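Local coordinates for transcriptional regulatory protein RcsB (Escherichia coli, PDB 5I4C), which acts as the DNA-binding response regulator of the Rcs signalling system, controlling transcription of genes for capsule synthesis, biofilm formation, cell division and outer membrane proteins, at residues M4-A9 against V52-L57; D11-L16 against E34-T39; L48-L53 against P79-I84; V85-N90 against I106-G111. All coordinates share one frame; numbering follows the deposited sequence. Where two conformers were deposited one is given.

Contact 1: residues M4-A9 against V52-L57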
# COMPACT_ATOMS: atom_id res chain seq x y z
N MET A 4 5.20 -6.33 -22.50
CA MET A 4 4.50 -5.10 -22.21
C MET A 4 5.29 -4.24 -21.21
O MET A 4 5.59 -4.68 -20.10
CB MET A 4 3.13 -5.45 -21.70
CG MET A 4 2.22 -4.27 -21.48
SD MET A 4 0.62 -4.88 -20.86
CE MET A 4 -0.17 -5.51 -22.34
N ASN A 5 5.60 -3.00 -21.61
CA ASN A 5 6.30 -2.07 -20.74
C ASN A 5 5.28 -1.20 -20.11
O ASN A 5 4.41 -0.62 -20.84
CB ASN A 5 7.26 -1.22 -21.52
CG ASN A 5 8.43 -2.00 -22.03
OD1 ASN A 5 8.80 -3.04 -21.48
ND2 ASN A 5 9.00 -1.52 -23.12
N VAL A 6 5.35 -1.11 -18.79
CA VAL A 6 4.35 -0.35 -18.00
C VAL A 6 5.03 0.67 -17.12
O VAL A 6 6.16 0.48 -16.67
CB VAL A 6 3.37 -1.30 -17.21
CG1 VAL A 6 2.86 -2.49 -18.07
CG2 VAL A 6 3.99 -1.87 -15.95
N ILE A 7 4.34 1.79 -16.88
CA ILE A 7 4.76 2.80 -15.90
C ILE A 7 3.73 2.74 -14.80
O ILE A 7 2.53 2.55 -15.10
CB ILE A 7 4.74 4.21 -16.54
CG1 ILE A 7 5.80 4.30 -17.62
CG2 ILE A 7 4.90 5.28 -15.51
CD1 ILE A 7 5.81 5.65 -18.28
N ILE A 8 4.15 2.90 -13.57
CA ILE A 8 3.23 2.87 -12.47
C ILE A 8 3.32 4.20 -11.74
O ILE A 8 4.44 4.70 -11.50
CB ILE A 8 3.43 1.64 -11.55
CG1 ILE A 8 4.80 1.60 -10.90
CG2 ILE A 8 3.35 0.34 -12.35
CD1 ILE A 8 4.99 0.39 -9.95
N ALA A 9 2.17 4.78 -11.42
CA ALA A 9 2.18 6.09 -10.81
C ALA A 9 1.18 6.17 -9.67
O ALA A 9 -0.01 5.83 -9.83
CB ALA A 9 1.90 7.16 -11.86
N VAL A 52 1.60 1.01 -21.42
CA VAL A 52 0.48 1.14 -20.53
C VAL A 52 0.94 2.02 -19.37
O VAL A 52 2.03 1.83 -18.84
CB VAL A 52 0.06 -0.23 -19.92
CG1 VAL A 52 -1.22 -0.09 -19.08
CG2 VAL A 52 -0.25 -1.16 -21.03
N LEU A 53 0.11 2.97 -19.04
CA LEU A 53 0.24 3.71 -17.80
C LEU A 53 -0.78 3.22 -16.78
O LEU A 53 -1.98 3.23 -17.07
CB LEU A 53 0.01 5.17 -18.06
CG LEU A 53 -0.03 6.00 -16.77
CD1 LEU A 53 1.23 6.03 -15.92
CD2 LEU A 53 -0.50 7.35 -17.12
N ILE A 54 -0.28 2.83 -15.60
CA ILE A 54 -1.10 2.42 -14.47
C ILE A 54 -1.03 3.53 -13.42
O ILE A 54 0.01 3.72 -12.79
CB ILE A 54 -0.62 1.08 -13.91
CG1 ILE A 54 -0.58 0.04 -15.02
CG2 ILE A 54 -1.52 0.63 -12.77
CD1 ILE A 54 0.17 -1.21 -14.67
N THR A 55 -2.13 4.22 -13.22
CA THR A 55 -2.05 5.45 -12.50
C THR A 55 -3.22 5.70 -11.53
O THR A 55 -4.40 5.42 -11.81
CB THR A 55 -1.91 6.68 -13.46
OG1 THR A 55 -1.62 7.86 -12.68
CG2 THR A 55 -3.25 6.98 -14.24
N ASP A 56 -2.87 6.20 -10.36
CA ASP A 56 -3.83 6.81 -9.43
C ASP A 56 -4.32 8.17 -10.01
O ASP A 56 -3.63 8.79 -10.82
CB ASP A 56 -3.13 7.09 -8.11
CG ASP A 56 -4.10 7.43 -7.02
OD1 ASP A 56 -4.94 6.60 -6.64
OD2 ASP A 56 -4.01 8.54 -6.54
N LEU A 57 -5.52 8.60 -9.65
CA LEU A 57 -6.03 9.89 -10.10
C LEU A 57 -5.87 11.05 -9.10
O LEU A 57 -6.32 12.14 -9.41
CB LEU A 57 -7.49 9.73 -10.43
CG LEU A 57 -7.83 8.84 -11.64
CD1 LEU A 57 -9.33 8.82 -11.81
CD2 LEU A 57 -7.15 9.34 -12.91
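Val6 to Ala9 pair in parallel with Val52 to Thr55 at the heart of the receiver domain. Strands 4-9 and 52-56 lie side by side in the middle of its parallel sheet, with axes 4.7 Å apart and 9° from parallel. Five backbone hydrogen bonds join them. Val52 N donates to Asn5 O at 3.3 Å, the longest of the five. Ile7 and Ala9 donate to Val52 O and Ile54 O, and Ile7 O and Ala9 O receive Ile54 N and Asp56 N. The Ala9 N to Ile54 O bond is 2.8 Å. On one face Val6, Ile8, Val52 and Ile54 meet. Val6 and Val52 stand beside each other and point the same way, with Val6 CG1 4.0 Å from Val52 CB. Val6 CG2 reaches Ile54 CD1 at 4.1 Å, and the Met4 thioether lies against Val52 CG2, SD to CG2 3.8 Å. Helix 112-124 covers this side through Leu116, Leu120 and Leu123. On the other face Leu53 CD1 meets Ile7 CG2 at 3.8 Å, the two side chains crossing at a slant. Thr55 OG1, anti to its own backbone N (chi1 -170°), sits 3.7 Å from Ala9 CB and donates to Asp56 O. Asp56, the predicted phosphorylation site, carries no phosphate here. Its OD1 makes a salt bridge with Lys109 NZ, and its OD2 accepts from Ser58 N. Apolar side chains cover both faces and the peptide groups pair within the sheet, so the polar chemistry gathers at the C-terminal end, where Asp56 lies near Asp10.

Contact 2: residues D11-L16 against E34-T39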
# COMPACT_ATOMS: atom_id res chain seq x y z
N ASP A 11 1.04 8.23 -5.48
CA ASP A 11 1.86 9.01 -4.51
C ASP A 11 2.12 8.25 -3.21
O ASP A 11 2.58 8.85 -2.28
CB ASP A 11 1.30 10.43 -4.29
CG ASP A 11 -0.06 10.43 -3.67
OD1 ASP A 11 -0.82 9.46 -3.95
OD2 ASP A 11 -0.37 11.41 -2.94
N HIS A 12 1.81 6.94 -3.15
CA HIS A 12 2.08 6.15 -1.96
C HIS A 12 3.15 5.12 -2.29
O HIS A 12 2.89 4.24 -3.10
CB HIS A 12 0.80 5.46 -1.50
CG HIS A 12 -0.11 6.36 -0.72
ND1 HIS A 12 -1.28 6.83 -1.24
CD2 HIS A 12 0.03 6.93 0.48
CE1 HIS A 12 -1.87 7.59 -0.35
NE2 HIS A 12 -1.08 7.69 0.70
N PRO A 13 4.35 5.25 -1.69
CA PRO A 13 5.43 4.34 -2.04
C PRO A 13 5.05 2.89 -1.81
O PRO A 13 5.40 2.05 -2.60
CB PRO A 13 6.57 4.78 -1.13
CG PRO A 13 6.33 6.22 -1.00
CD PRO A 13 4.85 6.40 -0.94
N ILE A 14 4.29 2.57 -0.76
CA ILE A 14 3.91 1.16 -0.57
C ILE A 14 2.99 0.61 -1.66
O ILE A 14 2.98 -0.58 -1.83
CB ILE A 14 3.33 0.88 0.86
CG1 ILE A 14 3.66 -0.57 1.30
CG2 ILE A 14 1.89 1.19 0.91
CD1 ILE A 14 3.66 -0.73 2.79
N VAL A 15 2.19 1.44 -2.30
CA VAL A 15 1.39 1.00 -3.43
C VAL A 15 2.30 0.59 -4.59
O VAL A 15 2.14 -0.49 -5.21
CB VAL A 15 0.36 2.08 -3.87
CG1 VAL A 15 -0.37 1.67 -5.14
CG2 VAL A 15 -0.66 2.39 -2.76
N LEU A 16 3.28 1.44 -4.86
CA LEU A 16 4.25 1.13 -5.91
C LEU A 16 5.05 -0.16 -5.62
O LEU A 16 5.25 -0.96 -6.51
CB LEU A 16 5.15 2.31 -6.15
CG LEU A 16 4.45 3.60 -6.62
CD1 LEU A 16 5.48 4.71 -6.68
CD2 LEU A 16 3.72 3.39 -7.91
N GLU A 34 8.44 4.39 -12.37
CA GLU A 34 7.54 4.65 -11.28
C GLU A 34 7.58 6.14 -10.96
O GLU A 34 8.68 6.66 -10.77
CB GLU A 34 8.02 3.94 -10.02
CG GLU A 34 8.25 2.49 -10.27
CD GLU A 34 8.51 1.74 -8.96
OE1 GLU A 34 8.77 2.41 -7.93
OE2 GLU A 34 8.51 0.51 -8.96
N PHE A 35 6.42 6.75 -10.76
CA PHE A 35 6.30 8.14 -10.40
C PHE A 35 5.32 8.38 -9.27
O PHE A 35 4.42 7.57 -9.03
CB PHE A 35 5.82 8.87 -11.67
CG PHE A 35 6.76 8.72 -12.79
CD1 PHE A 35 7.86 9.54 -12.86
CD2 PHE A 35 6.60 7.73 -13.76
CE1 PHE A 35 8.78 9.39 -13.87
CE2 PHE A 35 7.54 7.54 -14.76
CZ PHE A 35 8.62 8.41 -14.83
N GLU A 36 5.50 9.49 -8.57
CA GLU A 36 4.64 9.94 -7.50
C GLU A 36 4.02 11.29 -7.69
O GLU A 36 3.43 11.85 -6.76
CB GLU A 36 5.48 9.93 -6.20
CG GLU A 36 6.14 8.58 -6.04
CD GLU A 36 6.85 8.37 -4.71
OE1 GLU A 36 7.72 7.44 -4.71
OE2 GLU A 36 6.50 9.06 -3.69
N ASP A 37 4.19 11.88 -8.88
CA ASP A 37 3.80 13.26 -9.15
C ASP A 37 3.56 13.27 -10.64
O ASP A 37 4.34 12.67 -11.38
CB ASP A 37 4.95 14.21 -8.69
CG ASP A 37 4.73 15.68 -9.03
OD1 ASP A 37 4.70 15.97 -10.23
OD2 ASP A 37 4.66 16.58 -8.13
N SER A 38 2.53 13.95 -11.11
CA SER A 38 2.26 13.89 -12.53
C SER A 38 3.22 14.76 -13.34
O SER A 38 3.33 14.58 -14.55
CB SER A 38 0.83 14.34 -12.83
OG SER A 38 0.55 15.66 -12.43
N THR A 39 3.93 15.73 -12.72
CA THR A 39 4.91 16.48 -13.46
C THR A 39 6.12 15.62 -13.87
O THR A 39 6.59 15.68 -15.01
CB THR A 39 5.43 17.67 -12.66
OG1 THR A 39 4.33 18.52 -12.38
CG2 THR A 39 6.47 18.44 -13.45
O HOH W 1 4.86 10.34 -2.23
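Glu36 and Leu16 are brought together by similar first torsions. Each places CG beside its own backbone N and anti to the carbonyl carbon, at chi1 -52° in Glu36 and -61° in Leu16. The Glu36 chain is extended beyond CG. Leu16 CD1 lies 4.0 Å from Glu36 CG, and the two side chains cross at a slant. The same methyl is 3.9 Å from Phe35 O. Farther out, the side chains of Glu36 and Pro13 cross at about a right angle, and OE2 of Glu36 comes to 3.9 Å from Pro13 CG. No direct hydrogen bond spans the two segments. A water bridges them instead, donating to Asp11 O at 2.7 Å and also to Glu36 OE2. Asp11 CB also sits 3.6 Å from Glu36 O. Glu34 OE1 approaches Leu16 CB, while Glu34 OE2 forms a salt bridge with Arg20. Beyond the turn, Asp37 is the N-cap of helix 38-44. Its OD1 accepts from Thr39 N at 2.6 Å, met nearly on the line of the C-O bond. His12 holds the same position before helix 13-23. The contact lies near the surface, within the beta-alpha-beta unit of strand 4-9, helix 13-23 and strand 29-35. It packs the first turn of the helix against the end of the outer strand 29-35 and the turn into helix 38-44. Leu16 also touches Ile8 of strand 4-9, and Ile14 N, on the same helix, bonds to Gln110 OE1 of the second subunit.

Contact 3: residues L48-L53 against P79-I84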
# COMPACT_ATOMS: atom_id res chain seq x y z
N LEU A 48 10.62 6.90 -22.21
CA LEU A 48 10.46 5.52 -21.73
C LEU A 48 9.55 4.92 -22.79
O LEU A 48 8.58 5.55 -23.17
CB LEU A 48 9.73 5.52 -20.37
CG LEU A 48 10.43 6.29 -19.24
CD1 LEU A 48 9.57 6.26 -17.98
CD2 LEU A 48 11.77 5.65 -18.97
N ASP A 49 9.81 3.73 -23.25
CA ASP A 49 9.02 3.18 -24.36
C ASP A 49 7.80 2.39 -23.76
O ASP A 49 7.64 1.21 -24.00
CB ASP A 49 9.94 2.36 -25.28
CG ASP A 49 10.87 3.26 -26.17
OD1 ASP A 49 10.90 4.52 -26.06
OD2 ASP A 49 11.56 2.68 -27.03
N ALA A 50 6.96 3.11 -23.01
CA ALA A 50 5.86 2.57 -22.24
C ALA A 50 4.68 2.20 -23.13
O ALA A 50 4.34 2.95 -24.05
CB ALA A 50 5.38 3.60 -21.22
N HIS A 51 4.02 1.09 -22.83
CA HIS A 51 2.78 0.69 -23.51
C HIS A 51 1.50 1.04 -22.73
O HIS A 51 0.46 1.36 -23.29
CB HIS A 51 2.84 -0.81 -23.83
CG HIS A 51 4.01 -1.17 -24.66
ND1 HIS A 51 4.76 -2.29 -24.43
CD2 HIS A 51 4.60 -0.53 -25.70
CE1 HIS A 51 5.76 -2.34 -25.30
NE2 HIS A 51 5.70 -1.27 -26.07
N VAL A 52 1.60 1.01 -21.42
CA VAL A 52 0.48 1.14 -20.53
C VAL A 52 0.94 2.02 -19.37
O VAL A 52 2.03 1.83 -18.84
CB VAL A 52 0.06 -0.23 -19.92
CG1 VAL A 52 -1.22 -0.09 -19.08
CG2 VAL A 52 -0.25 -1.16 -21.03
N LEU A 53 0.11 2.97 -19.04
CA LEU A 53 0.24 3.71 -17.80
C LEU A 53 -0.78 3.22 -16.78
O LEU A 53 -1.98 3.23 -17.07
CB LEU A 53 0.01 5.17 -18.06
CG LEU A 53 -0.03 6.00 -16.77
CD1 LEU A 53 1.23 6.03 -15.92
CD2 LEU A 53 -0.50 7.35 -17.12
N PRO A 79 -1.46 9.85 -27.41
CA PRO A 79 -2.78 9.23 -27.72
C PRO A 79 -2.86 7.70 -27.86
O PRO A 79 -3.96 7.17 -27.76
CB PRO A 79 -3.21 9.93 -29.02
CG PRO A 79 -1.95 10.39 -29.62
CD PRO A 79 -0.98 10.69 -28.52
N SER A 80 -1.77 6.99 -28.05
CA SER A 80 -1.81 5.52 -28.08
C SER A 80 -1.37 4.85 -26.77
O SER A 80 -1.29 3.65 -26.70
CB SER A 80 -0.96 5.02 -29.20
OG SER A 80 -1.39 5.66 -30.39
N LEU A 81 -1.10 5.65 -25.73
CA LEU A 81 -0.74 5.11 -24.42
C LEU A 81 -2.01 4.59 -23.76
O LEU A 81 -3.00 5.34 -23.63
CB LEU A 81 -0.11 6.18 -23.56
CG LEU A 81 0.39 5.74 -22.20
CD1 LEU A 81 1.51 4.72 -22.29
CD2 LEU A 81 0.85 6.94 -21.40
N SER A 82 -1.98 3.33 -23.36
CA SER A 82 -3.16 2.71 -22.76
C SER A 82 -3.10 3.09 -21.33
O SER A 82 -2.03 3.25 -20.77
CB SER A 82 -3.14 1.22 -22.92
OG SER A 82 -3.18 0.85 -24.27
N ILE A 83 -4.24 3.28 -20.72
CA ILE A 83 -4.28 3.74 -19.36
C ILE A 83 -5.17 2.84 -18.51
O ILE A 83 -6.30 2.54 -18.91
CB ILE A 83 -4.84 5.13 -19.28
CG1 ILE A 83 -3.97 6.08 -20.05
CG2 ILE A 83 -4.95 5.58 -17.82
CD1 ILE A 83 -4.69 7.40 -20.22
N ILE A 84 -4.60 2.35 -17.43
CA ILE A 84 -5.32 1.74 -16.34
C ILE A 84 -5.32 2.67 -15.15
O ILE A 84 -4.24 3.04 -14.62
CB ILE A 84 -4.75 0.39 -15.92
CG1 ILE A 84 -4.86 -0.59 -17.09
CG2 ILE A 84 -5.51 -0.17 -14.71
CD1 ILE A 84 -4.13 -1.91 -16.84
O HOH W 2 -0.05 1.03 -25.84
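Val52 pairs with Ser82 and Leu53 with Ile83, so strand 82-87 adds to strand 52-56 in parallel. Three backbone hydrogen bonds make the pairing. Ser82 N donates to His51 O at 3.1 Å, Leu53 N to Ser82 O at 2.8 Å, and Ile84 N to Leu53 O at 2.8 Å. The first of these donors is tilted 23° from the carbonyl plane of His51. Two CA-H...O contacts support the ladder, from Val52 CA to Ser82 O and from Ile83 CA to Leu53 O. One water bridges the segments before the strands begin. It donates to His51 O, at 2.6 Å, and to Ser80 O, so the His51 carbonyl serves both the ladder and the water. The His51 side chain turns to strand 4-9 instead, where ND1 accepts from Asn5 N. The apolar contacts centre on Leu81. Its CG is anti to the backbone N (chi1 -177°), and its two methyls part beyond it. CD2 lies 3.9 Å from Leu53 CB; CD1 lies 3.7 Å from His51 O and a little farther from Ala50 CB. Ile74 of helix 67-77 packs on both Leu81 and Leu53. On the opposite face Val52 CG1 meets Ile84 CD1 at 4.1 Å, where Leu123 of helix 112-124 packs on both and Leu120 on Ile84. The unit of strand 52-56, helix 67-77 and strand 82-87 is a beta-alpha-beta crossover. At the N-terminal ends of the two strands one water joins the carbonyls of His51 and Ser80; farther along, peptide groups bond directly strand to strand and the flanking side chains are mostly apolar.

Contact 4: residues V85-N90 against I106-G111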
# COMPACT_ATOMS: atom_id res chain seq x y z
N VAL A 85 -6.54 3.02 -14.73
CA VAL A 85 -6.75 3.82 -13.53
C VAL A 85 -6.86 2.93 -12.28
O VAL A 85 -7.59 1.98 -12.31
CB VAL A 85 -7.97 4.74 -13.69
CG1 VAL A 85 -8.40 5.39 -12.38
CG2 VAL A 85 -7.60 5.84 -14.69
N LEU A 86 -6.15 3.31 -11.22
CA LEU A 86 -6.24 2.72 -9.89
C LEU A 86 -7.20 3.55 -9.06
O LEU A 86 -7.00 4.77 -8.94
CB LEU A 86 -4.86 2.78 -9.18
CG LEU A 86 -3.71 2.01 -9.85
CD1 LEU A 86 -2.38 2.26 -9.12
CD2 LEU A 86 -4.09 0.53 -9.89
N THR A 87 -8.24 2.93 -8.53
CA THR A 87 -9.23 3.70 -7.87
C THR A 87 -9.43 3.25 -6.42
O THR A 87 -9.35 2.07 -6.08
CB THR A 87 -10.54 3.74 -8.69
OG1 THR A 87 -11.36 4.70 -8.08
CG2 THR A 87 -11.21 2.43 -8.75
N MET A 88 -9.67 4.20 -5.56
CA MET A 88 -9.77 3.85 -4.14
C MET A 88 -11.15 3.31 -3.86
O MET A 88 -11.37 2.73 -2.81
CB MET A 88 -9.40 5.02 -3.20
CG MET A 88 -8.44 4.62 -2.02
SD MET A 88 -8.09 2.84 -1.64
CE MET A 88 -9.15 2.52 -0.21
N ASN A 89 -12.08 3.51 -4.77
CA ASN A 89 -13.37 2.92 -4.60
C ASN A 89 -14.15 2.78 -5.93
O ASN A 89 -13.75 3.30 -6.96
CB ASN A 89 -14.16 3.77 -3.60
CG ASN A 89 -14.52 5.14 -4.17
OD1 ASN A 89 -15.16 5.23 -5.21
ND2 ASN A 89 -14.06 6.19 -3.51
N ASN A 90 -15.30 2.11 -5.86
CA ASN A 90 -16.15 1.80 -7.03
C ASN A 90 -17.23 2.92 -7.21
O ASN A 90 -18.36 2.63 -7.70
CB ASN A 90 -16.83 0.41 -6.83
CG ASN A 90 -16.19 -0.74 -7.62
OD1 ASN A 90 -15.28 -0.51 -8.43
ND2 ASN A 90 -16.67 -2.00 -7.37
N ILE A 106 -9.85 -0.10 -15.33
CA ILE A 106 -10.03 0.43 -14.00
C ILE A 106 -9.83 -0.71 -13.03
O ILE A 106 -10.42 -1.75 -13.20
CB ILE A 106 -11.44 1.09 -13.75
CG1 ILE A 106 -11.62 2.30 -14.64
CG2 ILE A 106 -11.52 1.51 -12.29
CD1 ILE A 106 -13.04 2.78 -14.71
N VAL A 107 -8.99 -0.53 -12.04
CA VAL A 107 -8.69 -1.57 -11.02
C VAL A 107 -8.82 -0.96 -9.66
O VAL A 107 -8.27 0.12 -9.45
CB VAL A 107 -7.24 -2.04 -11.22
CG1 VAL A 107 -6.72 -2.90 -10.04
CG2 VAL A 107 -7.18 -2.83 -12.53
N LEU A 108 -9.44 -1.66 -8.73
CA LEU A 108 -9.46 -1.18 -7.37
C LEU A 108 -8.06 -1.27 -6.82
O LEU A 108 -7.45 -2.33 -6.82
CB LEU A 108 -10.41 -1.95 -6.49
CG LEU A 108 -11.83 -1.96 -6.95
CD1 LEU A 108 -12.70 -2.84 -6.03
CD2 LEU A 108 -12.30 -0.53 -6.95
N LYS A 109 -7.55 -0.13 -6.37
CA LYS A 109 -6.16 -0.03 -5.96
C LYS A 109 -5.82 -1.10 -4.93
O LYS A 109 -4.77 -1.74 -4.97
CB LYS A 109 -5.92 1.37 -5.36
CG LYS A 109 -4.46 1.63 -5.07
CD LYS A 109 -4.21 2.84 -4.18
CE LYS A 109 -4.47 4.06 -4.94
NZ LYS A 109 -3.79 5.21 -4.35
N GLN A 110 -6.67 -1.28 -3.95
CA GLN A 110 -6.30 -2.24 -2.89
C GLN A 110 -6.18 -3.70 -3.37
O GLN A 110 -5.60 -4.50 -2.70
CB GLN A 110 -7.22 -2.12 -1.70
CG GLN A 110 -7.17 -0.73 -1.05
CD GLN A 110 -5.78 -0.41 -0.50
OE1 GLN A 110 -5.16 -1.26 0.13
NE2 GLN A 110 -5.30 0.86 -0.74
N GLY A 111 -6.78 -4.01 -4.50
CA GLY A 111 -6.71 -5.34 -5.09
C GLY A 111 -5.73 -5.38 -6.26
O GLY A 111 -5.64 -6.38 -6.92
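Thr87 points its methyl between Ile106 and Leu108. CG2 lies 3.7 Å from Ile106 CG2 and 3.6 Å from Leu108 CD2, and the side chains meet at a slant. Thr87 OG1 is anti to the backbone N (chi1 -169°), which leaves CG2 between N and the carbonyl carbon. The hydroxyl donates to Asn89 O at 3.0 Å, in the carbonyl plane and on a lone pair. Strands 82-87 and 105-108 are parallel neighbours here; the axes of the segments 85-87 and 106-108 are 31° apart. Val107 N bonds to Val85 O, Thr87 N to Val107 O, and Lys109 N to Thr87 O at 2.9 Å. Leu86 CD2 faces Val107 CB on the side toward helix 112-124. On the other side Val85 and Ile106 meet loosely, and helix 92-99 packs on Ile106. Lys109 leaves the pair with its CB 3.6 Å from Thr87 O. Besides Asp56, its NZ forms a salt bridge with Asp10. Met88 and Gln110 cross at the surface, both beside His12 of the second subunit, and NE2 makes a weak hydrogen bond to SD at 3.5 Å. Gln110 OE1 accepts from Ile14 N of the second subunit. Thr87 and Lys109 match in position the threonine and lysine of the CheY-type receiver fold, as in relatives. The Lys109 N to Thr87 O bond ties their backbones together, and the lysine charge would be expected to offset the nearby aspartates.

Contacts 1, 3 and 4 are successive seams of one parallel sheet, with strand order 29-35, 4-9, 52-56, 82-87, 105-108. Contact 1 lies about 3 Å from the chain centre. Contact 3 shares strand 52-56 with it, their centres about 7 Å apart. Contact 4 uses the far end of strand 82-87, about 18 Å from contact 3, centre to centre. Contact 2 is nested along the chain inside the loop closed by contact 1; contact 4 follows contact 3. Contacts 1 and 4 meet through the backbone hydrogen bond between Thr55 O and Leu86 N. Contacts 2 and 4 both reach the second subunit. Ile14 packs on Lys109 of that subunit, consistent with Asp10 and Asp56 lying near the dimer interface.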